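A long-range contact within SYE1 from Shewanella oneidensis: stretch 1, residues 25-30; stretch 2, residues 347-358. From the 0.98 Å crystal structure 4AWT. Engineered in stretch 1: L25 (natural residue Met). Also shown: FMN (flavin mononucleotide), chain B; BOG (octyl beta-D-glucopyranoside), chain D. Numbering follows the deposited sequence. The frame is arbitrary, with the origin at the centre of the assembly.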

# COMPACT_ATOMS: atom_id res chain seq x y z
N LEU A 25 4.02 -5.02 1.53
CA LEU A 25 3.80 -6.45 1.72
C LEU A 25 3.55 -6.71 3.19
O LEU A 25 4.49 -6.86 3.99
CB LEU A 25 4.99 -7.28 1.22
CG LEU A 25 5.32 -7.12 -0.26
CD1 LEU A 25 6.78 -7.48 -0.50
CD2 LEU A 25 4.38 -7.96 -1.12
N THR A 26 2.30 -6.80 3.58
CA THR A 26 1.91 -7.20 4.95
C THR A 26 2.54 -8.53 5.29
O THR A 26 2.33 -9.52 4.59
CB THR A 26 0.38 -7.33 5.00
OG1 THR A 26 -0.24 -6.04 4.93
CG2 THR A 26 -0.13 -7.99 6.26
N ARG A 27 3.26 -8.55 6.41
CA ARG A 27 3.89 -9.77 6.92
C ARG A 27 3.35 -10.17 8.29
O ARG A 27 3.67 -11.28 8.77
CB ARG A 27 5.41 -9.69 6.93
CG ARG A 27 6.02 -9.24 5.62
CD ARG A 27 5.58 -10.08 4.40
NE ARG A 27 5.90 -11.50 4.60
CZ ARG A 27 7.10 -12.03 4.45
NH1 ARG A 27 8.09 -11.34 3.95
NH2 ARG A 27 7.28 -13.32 4.77
N SER A 28 2.59 -9.31 8.94
CA SER A 28 1.97 -9.64 10.21
C SER A 28 3.00 -10.18 11.23
O SER A 28 2.76 -11.20 11.87
CB SER A 28 0.77 -10.54 10.03
OG SER A 28 -0.25 -9.83 9.36
N ARG A 29 4.09 -9.44 11.38
CA ARG A 29 5.19 -9.78 12.27
C ARG A 29 5.27 -8.82 13.44
O ARG A 29 6.24 -8.89 14.22
CB ARG A 29 6.54 -9.82 11.53
CG ARG A 29 6.66 -10.80 10.36
CD ARG A 29 6.40 -12.19 10.83
NE ARG A 29 7.13 -13.28 10.08
CZ ARG A 29 6.74 -13.84 8.95
NH1 ARG A 29 5.75 -13.35 8.24
NH2 ARG A 29 7.40 -14.90 8.52
N ALA A 30 4.36 -7.86 13.61
CA ALA A 30 4.54 -6.83 14.61
C ALA A 30 4.46 -7.44 16.02
O ALA A 30 3.73 -8.36 16.30
CB ALA A 30 3.48 -5.76 14.46
N ALA A 347 2.96 -20.40 3.37
CA ALA A 347 2.66 -20.62 4.77
C ALA A 347 3.38 -19.72 5.71
O ALA A 347 2.95 -19.61 6.89
CB ALA A 347 3.03 -22.09 5.14
N THR A 348 4.44 -19.02 5.32
CA THR A 348 5.17 -18.12 6.20
C THR A 348 5.05 -16.68 5.77
O THR A 348 5.78 -15.79 6.23
CB THR A 348 6.63 -18.55 6.37
OG1 THR A 348 7.20 -18.62 5.06
CG2 THR A 348 6.73 -19.90 7.05
N LEU A 349 4.07 -16.37 4.92
CA LEU A 349 3.80 -14.98 4.55
C LEU A 349 3.40 -14.15 5.78
O LEU A 349 3.83 -13.01 5.90
CB LEU A 349 2.77 -14.87 3.47
CG LEU A 349 3.27 -15.31 2.09
CD1 LEU A 349 2.14 -15.31 1.11
CD2 LEU A 349 4.38 -14.41 1.58
N PHE A 350 2.52 -14.69 6.62
CA PHE A 350 1.85 -13.95 7.65
C PHE A 350 2.08 -14.59 9.01
O PHE A 350 1.82 -15.79 9.19
CB PHE A 350 0.33 -13.89 7.41
CG PHE A 350 -0.03 -13.40 6.05
CD1 PHE A 350 0.29 -12.12 5.65
CD2 PHE A 350 -0.67 -14.21 5.17
CE1 PHE A 350 -0.05 -11.65 4.41
CE2 PHE A 350 -1.00 -13.77 3.92
CZ PHE A 350 -0.69 -12.50 3.55
N GLY A 351 2.46 -13.79 9.99
CA GLY A 351 2.63 -14.30 11.36
C GLY A 351 3.96 -15.03 11.51
O GLY A 351 4.76 -15.15 10.61
N GLY A 352 4.16 -15.54 12.70
CA GLY A 352 5.42 -16.21 13.00
C GLY A 352 6.54 -15.25 13.25
O GLY A 352 6.38 -14.08 13.70
N GLY A 353 7.73 -15.67 12.97
CA GLY A 353 8.96 -14.97 13.29
C GLY A 353 9.87 -14.85 12.10
O GLY A 353 9.45 -14.59 10.97
N GLU A 354 11.18 -15.03 12.37
CA GLU A 354 12.15 -14.83 11.35
C GLU A 354 12.09 -15.83 10.21
O GLU A 354 12.51 -15.52 9.09
CB GLU A 354 13.57 -14.84 11.94
CG GLU A 354 13.88 -13.55 12.63
CD GLU A 354 15.26 -13.00 12.64
OE1 GLU A 354 15.88 -12.32 11.73
OE2 GLU A 354 15.68 -13.34 13.80
N LYS A 355 11.61 -17.04 10.48
CA LYS A 355 11.56 -18.05 9.43
C LYS A 355 10.57 -17.61 8.36
O LYS A 355 9.41 -17.28 8.62
CB LYS A 355 11.19 -19.40 10.04
CG LYS A 355 12.26 -19.97 10.89
CD LYS A 355 11.84 -21.33 11.50
CE LYS A 355 13.00 -21.98 12.22
NZ LYS A 355 12.82 -23.46 12.19
N GLY A 356 11.05 -17.62 7.12
CA GLY A 356 10.26 -17.15 6.02
C GLY A 356 10.17 -15.64 5.95
O GLY A 356 9.36 -15.13 5.18
N LEU A 357 11.00 -14.95 6.69
CA LEU A 357 11.07 -13.49 6.70
C LEU A 357 12.47 -13.04 6.36
O LEU A 357 12.71 -12.41 5.32
CB LEU A 357 10.59 -12.89 8.03
CG LEU A 357 10.52 -11.38 8.05
CD1 LEU A 357 9.29 -10.87 7.30
CD2 LEU A 357 10.55 -10.86 9.48
N THR A 358 13.45 -13.36 7.21
CA THR A 358 14.80 -12.90 7.10
C THR A 358 15.81 -13.96 6.71
O THR A 358 17.00 -13.68 6.60
CB THR A 358 15.30 -12.24 8.41
OG1 THR A 358 15.15 -13.22 9.43
CG2 THR A 358 14.49 -11.02 8.74
N1 FMN B . -0.53 -4.26 -1.04
C2 FMN B . -0.67 -3.15 -0.34
O2 FMN B . -0.96 -2.05 -0.87
N3 FMN B . -0.49 -3.17 1.04
C4 FMN B . -0.16 -4.32 1.74
O4 FMN B . 0.08 -4.23 2.97
C4A FMN B . -0.13 -5.50 1.00
N5 FMN B . 0.10 -6.72 1.63
C5A FMN B . 0.54 -7.80 0.82
C6 FMN B . 1.03 -8.94 1.41
C7 FMN B . 1.52 -10.02 0.64
C7M FMN B . 2.16 -11.19 1.36
C8 FMN B . 1.44 -9.94 -0.72
C8M FMN B . 1.96 -11.04 -1.62
C9 FMN B . 0.92 -8.78 -1.33
C9A FMN B . 0.48 -7.69 -0.58
N10 FMN B . 0.02 -6.51 -1.19
C10 FMN B . -0.22 -5.40 -0.40
C1' FMN B . 0.03 -6.40 -2.65
C2' FMN B . 1.43 -6.19 -3.25
O2' FMN B . 1.92 -4.89 -2.93
C3' FMN B . 1.44 -6.29 -4.76
O3' FMN B . 0.71 -5.24 -5.37
C4' FMN B . 0.95 -7.64 -5.32
O4' FMN B . 1.49 -8.74 -4.61
C5' FMN B . 1.17 -7.76 -6.82
O5' FMN B . 2.57 -7.72 -7.15
P FMN B . 3.36 -9.10 -7.42
O1P FMN B . 3.42 -9.83 -6.10
O2P FMN B . 2.58 -9.87 -8.47
O3P FMN B . 4.71 -8.62 -7.89
C1 BOG D . -4.11 -10.21 2.15
O1 BOG D . -3.84 -11.58 2.03
C2 BOG D . -3.03 -9.48 2.89
O2 BOG D . -2.95 -9.90 4.24
C3 BOG D . -3.27 -7.96 2.92
O3 BOG D . -2.13 -7.30 3.42
C4 BOG D . -3.45 -7.48 1.48
O4 BOG D . -3.74 -6.13 1.49
C5 BOG D . -4.52 -8.28 0.74
O5 BOG D . -4.12 -9.63 0.80
C6 BOG D . -4.67 -7.84 -0.69
O6 BOG D . -5.75 -8.59 -1.22
C1' BOG D . -4.98 -12.39 1.88
C2' BOG D . -4.72 -13.89 1.93
C3' BOG D . -3.56 -14.34 1.09
C4' BOG D . -3.38 -15.81 0.72
C5' BOG D . -2.03 -16.27 1.26
C6' BOG D . -2.22 -17.26 2.41
C7' BOG D . -0.85 -17.68 2.97
C8' BOG D . -1.08 -19.02 3.67
O HOH W 1 10.63 -12.46 3.40
O HOH W 2 3.70 -12.52 14.16

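Two arginines of the first stretch, R27 and R29, hold this contact together by donating most of their bonds across the contact to backbone carbonyls of the second. R29 makes the larger set. R29 NE donates to G353 O at 2.8 Å and nearly in line (165°), and R29 NH2 reaches the same oxygen, G353 O, at 3.2 Å, so that one carbonyl is gripped by two nitrogens. T348 O is held in the same way, 2.9 Å from R29 NH2 and 3.2 Å from R29 NH1. Weak bonds run from R29 NH1 to L349 O (3.0 Å) and from R29 NH2 to K355 O (3.1 Å). All four acceptors lie at the edge of the guanidinium, near its plane, where its N-H bonds point. G351 O instead lies over one face, and although it is 3.1 Å from R29 NE the angle is too poor for a hydrogen bond.

R27 works alongside. Its CB points away from the second stretch, but three successive m rotamers fold the chain back so that R27 NE meets L349 O at 2.9 Å (162°) and R27 NH2 meets G356 O at 2.8 Å and T348 O at 3.2 Å. T348 O and L349 O therefore each accept from both arginines, though weakly from R29 in the case of L349 O. Within the first stretch, R29 NH1 also donates to R27 O at 3.0 Å, tying the R29 side chain to the R27 backbone.

That carbonyl also makes a direct backbone link: G351 N donates to R27 O at 3.0 Å, and F350 CA makes a CA-H...O contact with R27 O at 3.4 Å. A similar contact joins G351 CA to S28 O at 3.1 Å. Water 2 bridges the two stretches by donating to S28 O (2.8 Å) and G352 O (3.1 Å). The positive phi of G351 and G356 favours glycine, and at G356 a CB would also clash with T348 OG1.

Apolar groups close over the charged ones. The R27 guanidinium lies between L357 CD1 on one face and L349 CD2 on the other, with L357 CD1 3.6 Å from R27 NH1. L357 CB covers the R29 face opposite G351 O, 3.8 Å from R29 NH2. Farther out, the F350 ring presents its edge to T26 O, with F350 CE1 3.2 Å away; T26 O is buried here without a hydrogen-bonding partner. T26 OG1 donates to FMN O4 at 2.7 Å, while F350 CE1 lies 3.8 Å from FMN C7M, so the contact adjoins the flavin.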